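Local coordinates for hypothetical protein (Leishmania major, PDB 3LJN) that is of unknown function but, as an ankyrin-repeat protein, probably serves as a scaffold that binds partner proteins, at residues His25-Arg29 against Cys54-Ala60; Gly31-Arg37 against Asp67-Leu72; Ala73-Glu77 against Gly106-Gln112. One frame throughout, in Å; residues are numbered along the deposited sequence.

Contact 1: residues His25-Arg29 against Cys54-Ala60; sequences HVAAR and CTALHLA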
loop_
_atom_site.group_PDB
_atom_site.type_symbol
_atom_site.label_atom_id
_atom_site.label_comp_id
_atom_site.label_asym_id
_atom_site.label_seq_id
_atom_site.Cartn_x
_atom_site.Cartn_y
_atom_site.Cartn_z
ATOM N N HIS A 25 -2.280 5.546 33.305
ATOM C CA HIS A 25 -2.444 4.315 32.529
ATOM C C HIS A 25 -3.690 3.510 32.964
ATOM O O HIS A 25 -4.408 2.937 32.135
ATOM C CB HIS A 25 -1.213 3.416 32.723
ATOM C CG HIS A 25 0.020 3.861 31.994
ATOM N ND1 HIS A 25 0.897 2.968 31.419
ATOM C CD2 HIS A 25 0.535 5.091 31.762
ATOM C CE1 HIS A 25 1.891 3.629 30.853
ATOM N NE2 HIS A 25 1.699 4.919 31.051
ATOM N N VAL A 26 -3.918 3.427 34.267
ATOM C CA VAL A 26 -5.089 2.741 34.794
ATOM C C VAL A 26 -6.368 3.388 34.292
ATOM O O VAL A 26 -7.309 2.712 33.877
ATOM C CB VAL A 26 -5.118 2.795 36.329
ATOM C CG1 VAL A 26 -6.486 2.397 36.859
ATOM C CG2 VAL A 26 -4.025 1.911 36.903
ATOM N N ALA A 27 -6.391 4.713 34.358
ATOM C CA ALA A 27 -7.553 5.492 33.992
ATOM C C ALA A 27 -7.795 5.362 32.496
ATOM O O ALA A 27 -8.940 5.204 32.055
ATOM C CB ALA A 27 -7.330 6.920 34.371
ATOM N N ALA A 28 -6.716 5.414 31.715
ATOM C CA ALA A 28 -6.812 5.220 30.267
ATOM C C ALA A 28 -7.430 3.856 29.976
ATOM O O ALA A 28 -8.362 3.718 29.189
ATOM C CB ALA A 28 -5.447 5.349 29.611
ATOM N N ARG A 29 -6.926 2.839 30.641
ATOM C CA ARG A 29 -7.447 1.502 30.445
ATOM C C ARG A 29 -8.952 1.408 30.703
ATOM O O ARG A 29 -9.659 0.693 29.989
ATOM C CB ARG A 29 -6.737 0.560 31.385
ATOM C CG ARG A 29 -6.754 -0.850 30.939
ATOM C CD ARG A 29 -6.499 -1.712 32.127
ATOM N NE ARG A 29 -7.733 -1.903 32.866
ATOM C CZ ARG A 29 -7.805 -2.120 34.171
ATOM N NH1 ARG A 29 -6.701 -2.159 34.913
ATOM N NH2 ARG A 29 -8.995 -2.288 34.741
ATOM N N CYS A 54 4.916 1.665 26.624
ATOM C CA CYS A 54 3.464 1.820 26.554
ATOM C C CYS A 54 3.053 3.154 27.179
ATOM O O CYS A 54 3.660 3.605 28.159
ATOM C CB CYS A 54 2.745 0.664 27.258
ATOM S SG CYS A 54 0.956 0.905 27.298
ATOM N N THR A 55 2.044 3.787 26.586
ATOM C CA THR A 55 1.519 5.053 27.078
ATOM C C THR A 55 0.014 4.971 27.145
ATOM O O THR A 55 -0.592 4.023 26.644
ATOM C CB THR A 55 1.824 6.242 26.170
ATOM O OG1 THR A 55 0.874 6.268 25.108
ATOM C CG2 THR A 55 3.209 6.174 25.608
ATOM N N ALA A 56 -0.591 5.985 27.746
ATOM C CA ALA A 56 -2.026 6.014 27.938
ATOM C C ALA A 56 -2.746 5.799 26.634
ATOM O O ALA A 56 -3.715 5.067 26.585
ATOM C CB ALA A 56 -2.439 7.345 28.535
ATOM N N LEU A 57 -2.279 6.439 25.576
ATOM C CA LEU A 57 -2.987 6.370 24.314
ATOM C C LEU A 57 -2.947 4.956 23.712
ATOM O O LEU A 57 -3.957 4.450 23.233
ATOM C CB LEU A 57 -2.415 7.387 23.330
ATOM C CG LEU A 57 -3.253 7.595 22.076
ATOM C CD1 LEU A 57 -4.739 7.692 22.455
ATOM C CD2 LEU A 57 -2.798 8.825 21.318
ATOM N N HIS A 58 -1.783 4.318 23.736
ATOM C CA HIS A 58 -1.688 2.933 23.323
ATOM C C HIS A 58 -2.807 2.132 23.989
ATOM O O HIS A 58 -3.510 1.369 23.329
ATOM C CB HIS A 58 -0.345 2.323 23.737
ATOM C CG HIS A 58 0.824 2.755 22.906
ATOM N ND1 HIS A 58 1.757 3.661 23.356
ATOM C CD2 HIS A 58 1.253 2.350 21.689
ATOM C CE1 HIS A 58 2.690 3.826 22.434
ATOM N NE2 HIS A 58 2.410 3.041 21.412
ATOM N N LEU A 59 -2.954 2.326 25.301
ATOM C CA LEU A 59 -3.914 1.566 26.123
ATOM C C LEU A 59 -5.371 1.912 25.836
ATOM O O LEU A 59 -6.237 1.041 25.850
ATOM C CB LEU A 59 -3.623 1.767 27.616
ATOM C CG LEU A 59 -2.640 0.773 28.255
ATOM C CD1 LEU A 59 -1.772 1.431 29.316
ATOM C CD2 LEU A 59 -3.398 -0.419 28.847
ATOM N N ALA A 60 -5.637 3.186 25.592
ATOM C CA ALA A 60 -6.954 3.616 25.181
ATOM C C ALA A 60 -7.329 2.913 23.878
ATOM O O ALA A 60 -8.428 2.375 23.752
ATOM C CB ALA A 60 -6.977 5.112 24.992
#
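His-25 and Leu-59 meet at about a right angle between helices 18-30 and 56-63. The leucine methyl CD1 stands nearest His-25 ND1, at 3.7 Å, approaching the imidazole obliquely. On the second helix's N-terminal side the same ring has quite different neighbours: Ala-56 N lies above one face, displaced toward the rim, and the carbonyl oxygen of Cys-54 sits at the ring edge, near its plane, 3.2 Å from CE1. What brings the imidazole there is its first torsion (chi1 -75°), which sets CG beside the backbone N and carries the ring across to the other segment although the CB bond itself does not aim that way. Its NE2 is satisfied by Ile-48 O, so the ring ties the helix to the connecting loop as well.

Small residues let the backbones come together below the ring. Ala-28 points toward the partner helix, its CB 3.8 Å from Ala-56 CB and 3.5 Å from Ala-56 O, and the CA atoms of His-25 and Ala-56 are 4.9 Å apart. On the flank, Arg-29 lays only its aliphatic CG against Leu-59 CD2, at 4.0 Å, before its chain leads away.

The start of the second helix is fixed by a capping box. Thr-55 N donates to His-58 ND1, tilted from the imidazole plane, while Thr-55 OG1 accepts a weak bond from Leu-57 N. This is the TALH signature of ankyrin repeats, a variant of TPLH, with threonine capping helix 56-63 and histidine closing the box. The segments of helices 18-30 and 56-63 run nearly parallel, 22° apart; Leu-72 of helix 66-75 touches Ala-56 and Leu-57, and Pro-87 and Leu-90 of helix 87-93 meet His-58.

Contact 2: residues Gly31-Arg37 against Asp67-Leu72; sequences GQTDEVR and DTAKYL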
loop_
_atom_site.group_PDB
_atom_site.type_symbol
_atom_site.label_atom_id
_atom_site.label_comp_id
_atom_site.label_asym_id
_atom_site.label_seq_id
_atom_site.Cartn_x
_atom_site.Cartn_y
_atom_site.Cartn_z
ATOM N N GLY A 31 -11.284 3.845 30.516
ATOM C CA GLY A 31 -12.101 4.848 29.837
ATOM C C GLY A 31 -12.560 5.930 30.799
ATOM O O GLY A 31 -13.722 6.358 30.774
ATOM N N GLN A 32 -11.636 6.357 31.659
ATOM C CA GLN A 32 -11.896 7.373 32.665
ATOM C C GLN A 32 -11.323 8.720 32.176
ATOM O O GLN A 32 -10.270 9.177 32.638
ATOM C CB GLN A 32 -11.302 6.930 34.012
ATOM C CG GLN A 32 -12.125 5.843 34.726
ATOM C CD GLN A 32 -11.533 5.368 36.100
ATOM O OE1 GLN A 32 -10.456 5.809 36.542
ATOM N NE2 GLN A 32 -12.250 4.452 36.760
ATOM N N THR A 33 -12.030 9.341 31.227
ATOM C CA THR A 33 -11.569 10.587 30.595
ATOM C C THR A 33 -11.510 11.714 31.600
ATOM O O THR A 33 -10.548 12.481 31.643
ATOM C CB THR A 33 -12.508 11.068 29.487
ATOM O OG1 THR A 33 -13.273 9.971 28.978
ATOM C CG2 THR A 33 -11.704 11.735 28.374
ATOM N N ASP A 34 -12.586 11.830 32.372
ATOM C CA ASP A 34 -12.642 12.672 33.561
ATOM C C ASP A 34 -11.303 12.616 34.277
ATOM O O ASP A 34 -10.610 13.613 34.387
ATOM C CB ASP A 34 -13.756 12.158 34.497
ATOM C CG ASP A 34 -14.227 13.213 35.489
ATOM O OD1 ASP A 34 -15.211 12.950 36.259
ATOM O OD2 ASP A 34 -13.607 14.319 35.494
ATOM N N GLU A 35 -10.924 11.414 34.697
ATOM C CA GLU A 35 -9.808 11.209 35.619
ATOM C C GLU A 35 -8.456 11.447 34.968
ATOM O O GLU A 35 -7.533 11.872 35.639
ATOM C CB GLU A 35 -9.895 9.797 36.220
ATOM C CG GLU A 35 -9.010 9.552 37.422
ATOM C CD GLU A 35 -9.145 10.607 38.524
ATOM O OE1 GLU A 35 -10.277 10.822 39.072
ATOM O OE2 GLU A 35 -8.088 11.223 38.843
ATOM N N VAL A 36 -8.362 11.164 33.669
ATOM C CA VAL A 36 -7.171 11.432 32.835
ATOM C C VAL A 36 -6.949 12.935 32.593
ATOM O O VAL A 36 -5.828 13.435 32.683
ATOM C CB VAL A 36 -7.317 10.712 31.455
ATOM C CG1 VAL A 36 -6.573 11.438 30.368
ATOM C CG2 VAL A 36 -6.866 9.274 31.548
ATOM N N ARG A 37 -8.031 13.638 32.261
ATOM C CA ARG A 37 -8.016 15.088 32.109
ATOM C C ARG A 37 -7.493 15.727 33.380
ATOM O O ARG A 37 -6.668 16.628 33.353
ATOM C CB ARG A 37 -9.427 15.605 31.910
ATOM C CG ARG A 37 -10.102 15.196 30.651
ATOM C CD ARG A 37 -9.956 16.233 29.559
ATOM N NE ARG A 37 -10.262 17.614 29.950
ATOM C CZ ARG A 37 -11.477 18.081 30.241
ATOM N NH1 ARG A 37 -12.542 17.278 30.232
ATOM N NH2 ARG A 37 -11.622 19.361 30.566
ATOM N N ASP A 67 -13.700 8.142 23.647
ATOM C CA ASP A 67 -13.658 9.525 24.139
ATOM C C ASP A 67 -12.322 9.873 24.809
ATOM O O ASP A 67 -11.754 10.936 24.546
ATOM C CB ASP A 67 -14.848 9.764 25.066
ATOM C CG ASP A 67 -16.221 9.495 24.355
ATOM O OD1 ASP A 67 -16.392 9.851 23.149
ATOM O OD2 ASP A 67 -17.151 8.927 24.991
ATOM N N THR A 68 -11.813 8.973 25.649
ATOM C CA THR A 68 -10.458 9.082 26.198
ATOM C C THR A 68 -9.405 9.170 25.090
ATOM O O THR A 68 -8.446 9.943 25.193
ATOM C CB THR A 68 -10.110 7.852 27.069
ATOM O OG1 THR A 68 -11.121 7.659 28.070
ATOM C CG2 THR A 68 -8.758 8.002 27.723
ATOM N N ALA A 69 -9.576 8.370 24.034
ATOM C CA ALA A 69 -8.639 8.364 22.906
ATOM C C ALA A 69 -8.679 9.697 22.180
ATOM O O ALA A 69 -7.644 10.316 21.953
ATOM C CB ALA A 69 -8.974 7.237 21.950
ATOM N N LYS A 70 -9.891 10.132 21.834
ATOM C CA LYS A 70 -10.112 11.440 21.237
ATOM C C LYS A 70 -9.405 12.525 22.034
ATOM O O LYS A 70 -8.694 13.357 21.467
ATOM C CB LYS A 70 -11.601 11.761 21.167
ATOM C CG LYS A 70 -11.901 13.126 20.561
ATOM C CD LYS A 70 -13.266 13.180 19.853
ATOM C CE LYS A 70 -13.322 14.396 18.898
ATOM N NZ LYS A 70 -14.665 14.661 18.282
ATOM N N TYR A 71 -9.584 12.510 23.348
ATOM C CA TYR A 71 -8.905 13.482 24.174
ATOM C C TYR A 71 -7.389 13.351 24.108
ATOM O O TYR A 71 -6.717 14.295 23.726
ATOM C CB TYR A 71 -9.360 13.433 25.631
ATOM C CG TYR A 71 -8.600 14.441 26.440
ATOM C CD1 TYR A 71 -8.749 15.791 26.188
ATOM C CD2 TYR A 71 -7.676 14.049 27.402
ATOM C CE1 TYR A 71 -8.026 16.739 26.892
ATOM C CE2 TYR A 71 -6.945 14.992 28.120
ATOM C CZ TYR A 71 -7.126 16.327 27.853
ATOM O OH TYR A 71 -6.425 17.272 28.549
ATOM N N LEU A 72 -6.846 12.202 24.489
ATOM C CA LEU A 72 -5.375 12.038 24.539
ATOM C C LEU A 72 -4.687 12.326 23.192
ATOM O O LEU A 72 -3.571 12.840 23.171
ATOM C CB LEU A 72 -4.982 10.634 25.033
ATOM C CG LEU A 72 -5.122 10.366 26.541
ATOM C CD1 LEU A 72 -5.039 8.904 26.840
ATOM C CD2 LEU A 72 -4.066 11.105 27.344
#
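The hydroxyls of Thr-33 and Thr-68 are joined by a hydrogen bond, OG1 to OG1 at 3.3 Å, in which either may be the donor. Thr-68 OG1 is also approached by Gly-31 CA, at 3.5 Å, where the chain turns between two helices. That glycine has positive phi and completes a Schellman motif at the end of the preceding helix, and the turn passes close to the threonine. The two threonine side chains slide past each other in opposite directions, and Thr-33 CG2 rests on both Thr-68 CA and Tyr-71 CB.

One turn further along, Tyr-71 is used on both face and edge. Arg-37 crosses it at about a right angle and places CD over the ring centre, 3.3 Å from the centroid, a CH-pi contact. Bends at chi2 and chi3 lay the aliphatic part of the arginine on the ring, while the guanidinium plane is turned 57° from it; with CZ 5.5 Å from the centroid, any cation-pi attraction is long and at most weak. At the ring edge stands Val-36 CG1, 4.1 Å from Tyr-71 CD2. The same methyl lies 3.9 Å from Leu-72 CD2, touching both side chains.

With a threonine pair at one end and an arginine-tyrosine pair at the other, bridged by Val-36, the contact joins helices 33-41 and 66-75 in the outer layer of the ankyrin stack, their segments 24° apart. Ile-40 of helix 33-41 extends the packing on Tyr-71 and Leu-72, Ala-27 of helix 18-30 backs Val-36, and Leu-72 continues inward to Ala-56 and Leu-57 of helix 56-63.

Contact 3: residues Ala73-Glu77 against Gly106-Gln112; sequences ASVGE and GAKERGQ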
loop_
_atom_site.group_PDB
_atom_site.type_symbol
_atom_site.label_atom_id
_atom_site.label_comp_id
_atom_site.label_asym_id
_atom_site.label_seq_id
_atom_site.Cartn_x
_atom_site.Cartn_y
_atom_site.Cartn_z
ATOM N N ALA A 73 -5.356 11.997 22.082
ATOM C CA ALA A 73 -4.843 12.294 20.744
ATOM C C ALA A 73 -4.665 13.802 20.521
ATOM O O ALA A 73 -3.818 14.235 19.742
ATOM C CB ALA A 73 -5.769 11.714 19.683
ATOM N N SER A 74 -5.470 14.598 21.204
ATOM C CA SER A 74 -5.421 16.041 21.043
ATOM C C SER A 74 -4.327 16.708 21.887
ATOM O O SER A 74 -3.973 17.861 21.645
ATOM C CB SER A 74 -6.779 16.646 21.402
ATOM O OG SER A 74 -6.942 16.723 22.816
ATOM N N VAL A 75 -3.795 16.001 22.874
ATOM C CA VAL A 75 -2.878 16.617 23.837
ATOM C C VAL A 75 -1.413 16.232 23.623
ATOM O O VAL A 75 -0.510 16.971 24.032
ATOM C CB VAL A 75 -3.298 16.283 25.294
ATOM C CG1 VAL A 75 -2.188 16.586 26.248
ATOM C CG2 VAL A 75 -4.533 17.082 25.683
ATOM N N GLY A 76 -1.176 15.083 22.988
ATOM C CA GLY A 76 0.177 14.552 22.861
ATOM C C GLY A 76 0.406 13.551 21.744
ATOM O O GLY A 76 -0.290 12.530 21.646
ATOM N N GLU A 77 1.398 13.858 20.909
ATOM C CA GLU A 77 1.921 12.923 19.919
ATOM C C GLU A 77 2.780 11.866 20.638
ATOM O O GLU A 77 3.790 12.209 21.294
ATOM C CB GLU A 77 2.769 13.697 18.902
ATOM C CG GLU A 77 3.197 12.939 17.655
ATOM C CD GLU A 77 3.666 13.889 16.531
ATOM O OE1 GLU A 77 4.761 14.505 16.652
ATOM O OE2 GLU A 77 2.935 14.027 15.520
ATOM N N GLY A 106 -8.974 13.774 17.175
ATOM C CA GLY A 106 -8.073 14.197 18.232
ATOM C C GLY A 106 -6.830 14.848 17.647
ATOM O O GLY A 106 -6.466 15.944 18.038
ATOM N N ALA A 107 -6.193 14.178 16.693
ATOM C CA ALA A 107 -4.944 14.654 16.099
ATOM C C ALA A 107 -5.130 15.871 15.195
ATOM O O ALA A 107 -4.235 16.702 15.100
ATOM C CB ALA A 107 -4.273 13.536 15.329
ATOM N N LYS A 108 -6.276 15.958 14.521
ATOM C CA LYS A 108 -6.627 17.147 13.732
ATOM C C LYS A 108 -6.619 18.411 14.592
ATOM O O LYS A 108 -5.961 19.387 14.229
ATOM C CB LYS A 108 -7.996 17.006 13.048
ATOM C CG LYS A 108 -7.972 16.335 11.670
ATOM C CD LYS A 108 -8.736 17.155 10.600
ATOM C CE LYS A 108 -10.257 17.149 10.805
ATOM N NZ LYS A 108 -10.952 16.004 10.126
ATOM N N GLU A 109 -7.339 18.394 15.721
ATOM C CA GLU A 109 -7.343 19.524 16.673
ATOM C C GLU A 109 -5.930 19.988 17.008
ATOM O O GLU A 109 -5.671 21.182 17.117
ATOM C CB GLU A 109 -8.051 19.155 17.988
ATOM C CG GLU A 109 -9.592 19.109 17.922
ATOM C CD GLU A 109 -10.282 19.066 19.314
ATOM O OE1 GLU A 109 -9.565 18.949 20.342
ATOM O OE2 GLU A 109 -11.542 19.156 19.376
ATOM N N ARG A 110 -5.033 19.020 17.167
ATOM C CA ARG A 110 -3.663 19.260 17.585
ATOM C C ARG A 110 -2.760 19.826 16.476
ATOM O O ARG A 110 -1.705 20.373 16.769
ATOM C CB ARG A 110 -3.085 17.953 18.163
ATOM C CG ARG A 110 -1.561 17.894 18.297
ATOM C CD ARG A 110 -1.093 16.747 19.190
ATOM N NE ARG A 110 -1.485 15.411 18.743
ATOM C CZ ARG A 110 -0.964 14.771 17.700
ATOM N NH1 ARG A 110 -0.040 15.355 16.942
ATOM N NH2 ARG A 110 -1.378 13.543 17.395
ATOM N N GLY A 111 -3.154 19.693 15.215
ATOM C CA GLY A 111 -2.392 20.285 14.108
ATOM C C GLY A 111 -1.794 19.304 13.113
ATOM O O GLY A 111 -1.449 19.697 12.004
ATOM N N GLN A 112 -1.657 18.038 13.503
ATOM C CA GLN A 112 -1.153 16.999 12.601
ATOM C C GLN A 112 -2.261 16.468 11.700
ATOM O O GLN A 112 -3.351 16.132 12.163
ATOM C CB GLN A 112 -0.545 15.828 13.374
ATOM C CG GLN A 112 0.142 14.817 12.463
ATOM C CD GLN A 112 0.659 13.594 13.194
ATOM O OE1 GLN A 112 0.385 13.390 14.388
ATOM N NE2 GLN A 112 1.407 12.755 12.470
#
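Arg-110 NE donates to the carbonyl oxygen of Ala-73 at 2.8 Å, a nearly straight bond (162° at the hydrogen) with the acceptor in the guanidinium plane. It occupies a backbone carbonyl in the last, weakly bonded turn of helix 66-75, where the chain is leaving the helix. With CG anti to the backbone N (chi1 164°) and a bend at chi3, the arginine stretches along that turn before presenting NE, its CB passing 3.6 Å from Ser-74 O. Glu-77 crosses it at about a right angle: CB lies over one face of the guanidinium, toward the rim, and OE2 forms a long salt bridge to NH1 at 3.6 Å.

Beside this first shell the backbones are close. Because Gly-106 has no side chain, Ala-73 CB can sit 3.7 Å from its CA; a CB on Gly-106 would point at Ala-73. Ser-74 CA makes a CA-H...O contact of 3.2 Å with Gly-106 O.

The second shell is Gln-112, whose OE1 accepts from Arg-110 NH1 at 3.3 Å and more weakly from NH2, helping to fix the rotation of the guanidinium. Gln-112 NE2 is in turn held by Ser-116 OG, and Ser-74 OG is turned back to Tyr-71 O in its own helix. Gly-111, with positive phi, closes helix 97-110 in a Schellman motif and leads the chain round to Gln-112. The contact thus links the C-terminal ends of two successive outer helices, 66-75 and 97-110, with Leu-117 of helix 114-118 packed on Ala-107 and Gln-112.

In the fold
The three contacts lie at the N-terminal end of the ankyrin-repeat array. Contact 1 joins inner helices 18-30 and 56-63; contact 2 joins outer helices 33-41 and 66-75, its centre about 9 Å from that of contact 1. Their segments alternate along the chain, as expected where consecutive helix pairs stack, and Ala-56 to Leu-72 and Ala-27 to Val-36 packing connects the two layers. Contact 3 follows in series, passing from helix 66-75 to helix 97-110, its centre about 13 Å from that of contact 2 and 16 Å from that of contact 1. Neighbour-to-neighbour helix packing of this kind is what builds the elongated ankyrin solenoid.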